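Local structure of phospholyase (Arthrobacter aurescens, 5G4I) at residues A[105-108]-A[109-113]; A[265-269]-A[270-274]; A[299-302]-A[303-307]. The protein is a pyridoxal-phosphate-dependent phospholyase homologous to the class III transaminases, probably eliminating phosphate from phosphorylated amino substrates. All coordinates share one frame; numbering follows the deposited sequence. Where two conformers were deposited one is given.

Interaction 1: A[105-108]-A[109-113]; sequences SKFD and GALER
A type II' beta turn runs from Asp108 to Leu111, with Gly109 and Ala110 at its corners, closed by a weak hydrogen bond of 3.5 Å from Leu111 N to Asp108 O. Gly109 takes the second position of the turn with a phi of 65°, which a residue without a side chain adopts easily. Beyond the turn, Glu112 and Arg113 both face Thr294 in a classic beta bulge. Bringing the chain back on itself sets Phe107 beside Leu111, and both CA-CB bonds point across the turn. Phe107 CB rests 3.6 Å from Leu111 O, and farther out Phe107 CD1 meets the Leu111 CD1 methyl at 4.0 Å. In each of the two residues CG lies anti to the carbonyl carbon (chi1 -73° in Phe107, -66° in Leu111), which carries both apolar groups inward while Asp108 and Ala110 stay at the surface. Arg113 curls back so that NH1 reaches Glu112 O at 3.0 Å; the oxygen lies in the guanidinium plane, though the donor stands above the carbonyl plane. The turn links helix 94-104 to edge strand 113-117, and Phe107 and Leu111 pack on Val277 of strand 276-279 and Val293 of strand 290-294.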
loop_
_atom_site.group_PDB
_atom_site.type_symbol
_atom_site.label_atom_id
_atom_site.label_comp_id
_atom_site.label_asym_id
_atom_site.label_seq_id
_atom_site.Cartn_x
_atom_site.Cartn_y
_atom_site.Cartn_z
ATOM N N SER A 105 6.722 -1.199 22.272
ATOM C CA SER A 105 6.552 -1.066 23.761
ATOM C C SER A 105 5.074 -1.243 24.154
ATOM O O SER A 105 4.730 -1.400 25.317
ATOM C CB SER A 105 7.056 0.301 24.271
ATOM O OG SER A 105 6.180 1.412 23.941
ATOM N N LYS A 106 4.126 -1.152 23.173
ATOM C CA LYS A 106 2.687 -1.371 23.372
ATOM C C LYS A 106 2.251 -2.822 23.283
ATOM O O LYS A 106 1.020 -3.085 23.363
ATOM C CB LYS A 106 1.855 -0.508 22.364
ATOM C CG LYS A 106 2.179 0.955 22.378
ATOM C CD LYS A 106 1.945 1.589 23.729
ATOM C CE LYS A 106 1.977 3.125 23.590
ATOM N NZ LYS A 106 1.893 3.787 24.924
ATOM N N PHE A 107 3.221 -3.720 23.153
ATOM C CA PHE A 107 2.994 -5.166 23.040
ATOM C C PHE A 107 3.720 -5.976 24.097
ATOM O O PHE A 107 4.725 -5.588 24.532
ATOM C CB PHE A 107 3.422 -5.707 21.647
ATOM C CG PHE A 107 2.497 -5.314 20.525
ATOM C CD1 PHE A 107 1.431 -6.078 20.231
ATOM C CD2 PHE A 107 2.720 -4.186 19.800
ATOM C CE1 PHE A 107 0.570 -5.721 19.243
ATOM C CE2 PHE A 107 1.866 -3.797 18.799
ATOM C CZ PHE A 107 0.786 -4.571 18.522
ATOM N N ASP A 108 3.162 -7.116 24.459
ATOM C CA ASP A 108 3.784 -8.025 25.433
ATOM C C ASP A 108 4.135 -9.348 24.852
ATOM O O ASP A 108 3.893 -9.610 23.751
ATOM C CB ASP A 108 2.813 -8.615 26.432
ATOM C CG ASP A 108 2.124 -7.706 27.171
ATOM O OD1 ASP A 108 2.692 -6.646 27.461
ATOM O OD2 ASP A 108 0.992 -8.146 27.555
ATOM N N GLY A 109 4.623 -10.218 25.715
ATOM C CA GLY A 109 4.879 -11.599 25.262
ATOM C C GLY A 109 5.984 -11.683 24.203
ATOM O O GLY A 109 6.933 -10.931 24.133
ATOM N N ALA A 110 5.745 -12.556 23.196
ATOM C CA ALA A 110 6.717 -12.804 22.155
ATOM C C ALA A 110 6.561 -11.838 20.917
ATOM O O ALA A 110 7.279 -11.993 19.961
ATOM C CB ALA A 110 6.569 -14.243 21.675
ATOM N N LEU A 111 5.644 -10.869 21.054
ATOM C CA LEU A 111 5.439 -9.873 19.959
ATOM C C LEU A 111 6.446 -8.760 20.070
ATOM O O LEU A 111 6.245 -7.775 20.830
ATOM C CB LEU A 111 3.982 -9.418 19.985
ATOM C CG LEU A 111 2.929 -10.465 19.640
ATOM C CD1 LEU A 111 1.492 -10.026 19.956
ATOM C CD2 LEU A 111 3.039 -10.891 18.165
ATOM N N GLU A 112 7.574 -8.926 19.389
ATOM C CA GLU A 112 8.760 -8.114 19.580
ATOM C C GLU A 112 9.513 -7.746 18.334
ATOM O O GLU A 112 10.578 -7.145 18.388
ATOM C CB GLU A 112 9.713 -8.753 20.586
ATOM C CG GLU A 112 10.255 -10.001 20.215
ATOM C CD GLU A 112 11.092 -10.594 21.396
ATOM O OE1 GLU A 112 11.451 -9.903 22.390
ATOM O OE2 GLU A 112 11.381 -11.772 21.297
ATOM N N ARG A 113 8.908 -7.944 17.117
ATOM C CA ARG A 113 9.454 -7.476 15.847
ATOM C C ARG A 113 8.347 -6.856 14.923
ATOM O O ARG A 113 7.160 -7.158 15.155
ATOM C CB ARG A 113 10.134 -8.639 15.075
ATOM C CG ARG A 113 11.430 -9.233 15.771
ATOM C CD ARG A 113 12.577 -8.259 15.940
ATOM N NE ARG A 113 13.747 -9.007 16.517
ATOM C CZ ARG A 113 13.962 -9.165 17.817
ATOM N NH1 ARG A 113 13.144 -8.718 18.718
ATOM N NH2 ARG A 113 15.030 -9.930 18.181
#

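Interaction 2: A[265-269]-A[270-274]; sequences WGYQM and FNVEP
Phe270 N donates to Tyr267 O over 3.0 Å, with an angle of 159° at the hydrogen, and this bond closes the end of the 3-10 segment 266-269. The donor stands well above the carbonyl plane. The same oxygen has the Val272 CG1 methyl 3.7 Å away. Just before the 3-10 segment, Trp265 N donates to Gln268 OE1, so a glutamine three residues on satisfies a backbone amide there. Tyr267 carries the apolar contact. Its CG lies between the backbone N and the carbonyl carbon (chi1 73°), which sets the ring against Pro274 of the returning chain. Pro274 CD then sits over one face in a CH-pi contact, 3.6 Å from the ring centroid and 17° off the normal; Gln268 CG lies over the opposite face. A proline suits the place because its CD is weakly polarised by the ring nitrogen and its shape is fixed. Nearby, Met269 CB lies over a face of the Phe270 ring, and Met269 CE bends back to 4.2 Å from Phe270 CE2. The loop joins strand 247-251 to strand 276-279: Tyr267 and Pro274 lie on Ser250 of the former, while Phe270 and Val272 pack against helix 233-243.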
loop_
_atom_site.group_PDB
_atom_site.type_symbol
_atom_site.label_atom_id
_atom_site.label_comp_id
_atom_site.label_asym_id
_atom_site.label_seq_id
_atom_site.Cartn_x
_atom_site.Cartn_y
_atom_site.Cartn_z
ATOM N N TRP A 265 -5.162 -3.273 22.341
ATOM C CA TRP A 265 -5.489 -4.142 21.187
ATOM C C TRP A 265 -6.739 -4.921 21.501
ATOM O O TRP A 265 -6.928 -5.423 22.636
ATOM C CB TRP A 265 -4.306 -5.110 20.887
ATOM C CG TRP A 265 -2.981 -4.317 20.723
ATOM C CD1 TRP A 265 -1.933 -4.282 21.601
ATOM C CD2 TRP A 265 -2.682 -3.301 19.772
ATOM N NE1 TRP A 265 -0.982 -3.384 21.247
ATOM C CE2 TRP A 265 -1.452 -2.733 20.109
ATOM C CE3 TRP A 265 -3.361 -2.834 18.598
ATOM C CZ2 TRP A 265 -0.857 -1.693 19.354
ATOM C CZ3 TRP A 265 -2.752 -1.830 17.853
ATOM C CH2 TRP A 265 -1.539 -1.253 18.235
ATOM N N GLY A 266 -7.647 -4.999 20.534
ATOM C CA GLY A 266 -8.854 -5.803 20.683
ATOM C C GLY A 266 -8.656 -7.255 21.028
ATOM O O GLY A 266 -9.557 -7.829 21.736
ATOM N N TYR A 267 -7.566 -7.887 20.575
ATOM C CA TYR A 267 -7.397 -9.349 20.921
ATOM C C TYR A 267 -7.361 -9.576 22.396
ATOM O O TYR A 267 -7.586 -10.691 22.884
ATOM C CB TYR A 267 -6.224 -9.976 20.202
ATOM C CG TYR A 267 -4.821 -9.574 20.708
ATOM C CD1 TYR A 267 -4.260 -10.130 21.869
ATOM C CD2 TYR A 267 -4.010 -8.618 20.019
ATOM C CE1 TYR A 267 -3.000 -9.808 22.297
ATOM C CE2 TYR A 267 -2.770 -8.278 20.508
ATOM C CZ TYR A 267 -2.293 -8.873 21.654
ATOM O OH TYR A 267 -0.977 -8.562 22.120
ATOM N N GLN A 268 -7.033 -8.527 23.194
ATOM C CA GLN A 268 -6.887 -8.621 24.656
ATOM C C GLN A 268 -8.248 -8.830 25.291
ATOM O O GLN A 268 -8.265 -9.170 26.529
ATOM C CB GLN A 268 -6.144 -7.305 25.210
ATOM C CG GLN A 268 -4.702 -7.200 24.752
ATOM C CD GLN A 268 -3.958 -5.858 24.923
ATOM O OE1 GLN A 268 -4.539 -4.889 24.825
ATOM N NE2 GLN A 268 -2.630 -5.914 25.065
ATOM N N MET A 269 -9.386 -8.637 24.621
ATOM C CA MET A 269 -10.720 -9.083 25.145
ATOM C C MET A 269 -10.816 -10.594 25.301
ATOM O O MET A 269 -11.767 -11.042 26.044
ATOM C CB MET A 269 -11.857 -8.548 24.270
ATOM C CG MET A 269 -11.975 -7.053 24.107
ATOM S SD MET A 269 -13.349 -6.452 23.145
ATOM C CE MET A 269 -12.980 -7.050 21.459
ATOM N N PHE A 270 -9.914 -11.377 24.722
ATOM C CA PHE A 270 -9.913 -12.845 24.763
ATOM C C PHE A 270 -8.655 -13.304 25.430
ATOM O O PHE A 270 -7.607 -12.599 25.523
ATOM C CB PHE A 270 -10.034 -13.345 23.321
ATOM C CG PHE A 270 -11.202 -12.702 22.542
ATOM C CD1 PHE A 270 -12.510 -13.057 22.813
ATOM C CD2 PHE A 270 -10.995 -11.755 21.541
ATOM C CE1 PHE A 270 -13.591 -12.496 22.150
ATOM C CE2 PHE A 270 -12.063 -11.163 20.918
ATOM C CZ PHE A 270 -13.354 -11.533 21.176
ATOM N N ASN A 271 -8.645 -14.559 25.852
ATOM C CA ASN A 271 -7.448 -15.125 26.437
ATOM C C ASN A 271 -6.586 -15.808 25.339
ATOM O O ASN A 271 -6.485 -17.047 25.195
ATOM C CB ASN A 271 -7.802 -16.126 27.552
ATOM C CG ASN A 271 -6.566 -16.637 28.289
ATOM O OD1 ASN A 271 -5.471 -16.016 28.297
ATOM N ND2 ASN A 271 -6.715 -17.825 28.882
ATOM N N VAL A 272 -5.991 -14.956 24.495
ATOM C CA VAL A 272 -5.249 -15.373 23.307
ATOM C C VAL A 272 -4.041 -14.436 23.078
ATOM O O VAL A 272 -4.119 -13.227 23.395
ATOM C CB VAL A 272 -6.130 -15.340 22.016
ATOM C CG1 VAL A 272 -6.454 -13.912 21.505
ATOM C CG2 VAL A 272 -5.518 -16.139 20.858
ATOM N N GLU A 273 -2.938 -15.009 22.611
ATOM C CA GLU A 273 -1.753 -14.197 22.165
ATOM C C GLU A 273 -1.502 -14.620 20.722
ATOM O O GLU A 273 -0.972 -15.702 20.421
ATOM C CB GLU A 273 -0.472 -14.407 22.968
ATOM C CG GLU A 273 0.640 -13.470 22.478
ATOM C CD GLU A 273 1.991 -13.698 23.201
ATOM O OE1 GLU A 273 2.011 -13.934 24.449
ATOM O OE2 GLU A 273 3.070 -13.675 22.552
ATOM N N PRO A 274 -1.927 -13.783 19.737
ATOM C CA PRO A 274 -1.647 -14.100 18.334
ATOM C C PRO A 274 -0.173 -14.110 17.964
ATOM O O PRO A 274 0.642 -13.372 18.565
ATOM C CB PRO A 274 -2.381 -12.973 17.561
ATOM C CG PRO A 274 -3.119 -12.250 18.523
ATOM C CD PRO A 274 -2.544 -12.462 19.899
#

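Interaction 3: A[299-302]-A[303-307]; sequences LDEF and GRHNM
Arg304 folds back along the helix over Asp300 and Glu301, one turn earlier. Its CB lies 3.6 Å from Asp300 O, and CG comes closer to the same carbonyl oxygen. CD passes alongside the Asp300 carboxylate. The chain bends at chi3 (-42°), bringing the guanidinium over the backbone of Glu301, whose CA lies against one face. NH2 ends 3.8 Å from Glu301 CB, whereas NH1 meets Asp300 OD2 at the edge of the guanidinium in a salt bridge. The modelled NH1 to OD2 distance is implausibly short and Asp300 has two conformers, so the exact geometry of the bridge is doubtful. The other carboxylate oxygen, Asp300 OD1, is hydrogen-bonded to His30 of the second subunit. One residue further on, the His305 ring has Glu301 O over one face, and its CE1 lies 3.7 Å from Glu301 CG. Gly303 N and Arg304 N continue the i to i-4 ladder to Leu299 O and Asp300 O. Where the helix ends, Asn306 takes over with its side chain: ND2 donates to Phe302 O at 3.0 Å, nearly straight at 175°, in the carbonyl plane and on a lone pair. That nitrogen also lies over a face of the Phe302 ring and bonds Gln133 of helix 120-135, while Asn306 OD1 accepts from His164 N of the second subunit. An asparagine amide can thus donate twice and accept once, tying a helix C-terminus to its own chain and to the dimer partner.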
loop_
_atom_site.group_PDB
_atom_site.type_symbol
_atom_site.label_atom_id
_atom_site.label_comp_id
_atom_site.label_asym_id
_atom_site.label_seq_id
_atom_site.Cartn_x
_atom_site.Cartn_y
_atom_site.Cartn_z
ATOM N N LEU A 299 9.804 -13.341 11.996
ATOM C CA LEU A 299 10.482 -12.309 11.164
ATOM C C LEU A 299 11.819 -12.830 10.587
ATOM O O LEU A 299 12.154 -12.601 9.443
ATOM C CB LEU A 299 10.619 -10.976 11.948
ATOM C CG LEU A 299 11.381 -9.861 11.149
ATOM C CD1 LEU A 299 10.755 -8.495 11.311
ATOM C CD2 LEU A 299 12.889 -9.841 11.503
ATOM N N ASP A 300 12.643 -13.482 11.433
ATOM C CA ASP A 300 13.941 -13.940 10.983
ATOM C C ASP A 300 13.810 -15.007 9.843
ATOM O O ASP A 300 14.516 -14.939 8.853
ATOM C CB ASP A 300 14.684 -14.602 12.180
ATOM C CG ASP A 300 16.111 -15.128 11.801
ATOM O OD1 ASP A 300 16.924 -14.314 11.510
ATOM O OD2 ASP A 300 16.380 -16.367 11.821
ATOM N N GLU A 301 12.873 -15.950 9.973
ATOM C CA GLU A 301 12.646 -16.974 8.987
ATOM C C GLU A 301 12.288 -16.367 7.620
ATOM O O GLU A 301 12.786 -16.728 6.562
ATOM C CB GLU A 301 11.584 -17.976 9.462
ATOM C CG GLU A 301 11.179 -18.980 8.411
ATOM C CD GLU A 301 10.051 -19.871 8.858
ATOM O OE1 GLU A 301 9.146 -19.455 9.561
ATOM O OE2 GLU A 301 10.103 -21.054 8.536
ATOM N N PHE A 302 11.319 -15.407 7.689
ATOM C CA PHE A 302 10.843 -14.831 6.412
ATOM C C PHE A 302 11.963 -14.041 5.718
ATOM O O PHE A 302 12.097 -14.120 4.464
ATOM C CB PHE A 302 9.603 -13.888 6.655
ATOM C CG PHE A 302 8.899 -13.406 5.399
ATOM C CD1 PHE A 302 8.045 -14.238 4.671
ATOM C CD2 PHE A 302 9.074 -12.043 4.951
ATOM C CE1 PHE A 302 7.388 -13.732 3.550
ATOM C CE2 PHE A 302 8.423 -11.608 3.818
ATOM C CZ PHE A 302 7.615 -12.413 3.135
ATOM N N GLY A 303 12.752 -13.295 6.477
ATOM C CA GLY A 303 13.907 -12.552 5.856
ATOM C C GLY A 303 15.047 -13.416 5.350
ATOM O O GLY A 303 15.679 -13.071 4.363
ATOM N N ARG A 304 15.210 -14.581 5.940
ATOM C CA ARG A 304 16.226 -15.532 5.399
ATOM C C ARG A 304 15.754 -16.100 4.056
ATOM O O ARG A 304 16.622 -16.505 3.253
ATOM C CB ARG A 304 16.490 -16.717 6.358
ATOM C CG ARG A 304 17.273 -16.365 7.612
ATOM C CD ARG A 304 17.687 -17.635 8.427
ATOM N NE ARG A 304 16.669 -18.689 8.560
ATOM C CZ ARG A 304 15.825 -18.841 9.592
ATOM N NH1 ARG A 304 15.846 -17.997 10.615
ATOM N NH2 ARG A 304 14.943 -19.848 9.612
ATOM N N HIS A 305 14.457 -16.238 3.833
ATOM C CA HIS A 305 13.889 -16.880 2.667
ATOM C C HIS A 305 13.456 -15.914 1.539
ATOM O O HIS A 305 13.122 -16.424 0.411
ATOM C CB HIS A 305 12.637 -17.690 3.093
ATOM C CG HIS A 305 12.928 -18.892 3.933
ATOM N ND1 HIS A 305 11.925 -19.523 4.650
ATOM C CD2 HIS A 305 14.067 -19.577 4.155
ATOM C CE1 HIS A 305 12.466 -20.568 5.284
ATOM N NE2 HIS A 305 13.763 -20.605 5.012
ATOM N N ASN A 306 13.442 -14.573 1.778
ATOM C CA ASN A 306 12.968 -13.628 0.769
ATOM C C ASN A 306 13.697 -12.321 0.890
ATOM O O ASN A 306 13.911 -11.824 2.008
ATOM C CB ASN A 306 11.478 -13.278 0.957
ATOM C CG ASN A 306 10.549 -14.524 0.992
ATOM O OD1 ASN A 306 9.913 -14.932 -0.001
ATOM N ND2 ASN A 306 10.398 -15.067 2.202
ATOM N N MET A 307 14.051 -11.716 -0.256
ATOM C CA MET A 307 14.605 -10.367 -0.279
ATOM C C MET A 307 13.442 -9.341 -0.255
ATOM O O MET A 307 13.072 -8.689 -1.233
ATOM C CB MET A 307 15.563 -10.161 -1.487
ATOM C CG MET A 307 16.210 -8.797 -1.535
ATOM S SD MET A 307 16.462 -7.725 -0.077
ATOM C CE MET A 307 15.682 -6.369 -0.999
#

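How the interactions relate
The three contacts follow one another along the chain, all within the class III aminotransferase fold and around the seven-stranded sheet running from 113-117 to 171-174. Interactions 1 and 2, with centres 13 Å apart, are two loops that dock together: Lys106 O probably accepts from Trp265 NE1, Ala110 N probably donates to Glu273 OE2, and the rings of Phe107 and Trp265 stack. The centre of interaction 3 is 19 Å from that of interaction 1, and the two touch where Leu299 packs on Arg113; interactions 2 and 3 do not touch, their nearest atoms being about 11 Å apart. Interactions 1 and 3 both touch the second subunit, whereas interaction 2 does not, so the contacts run from loop packing near edge strand 113-117 out to the dimer interface.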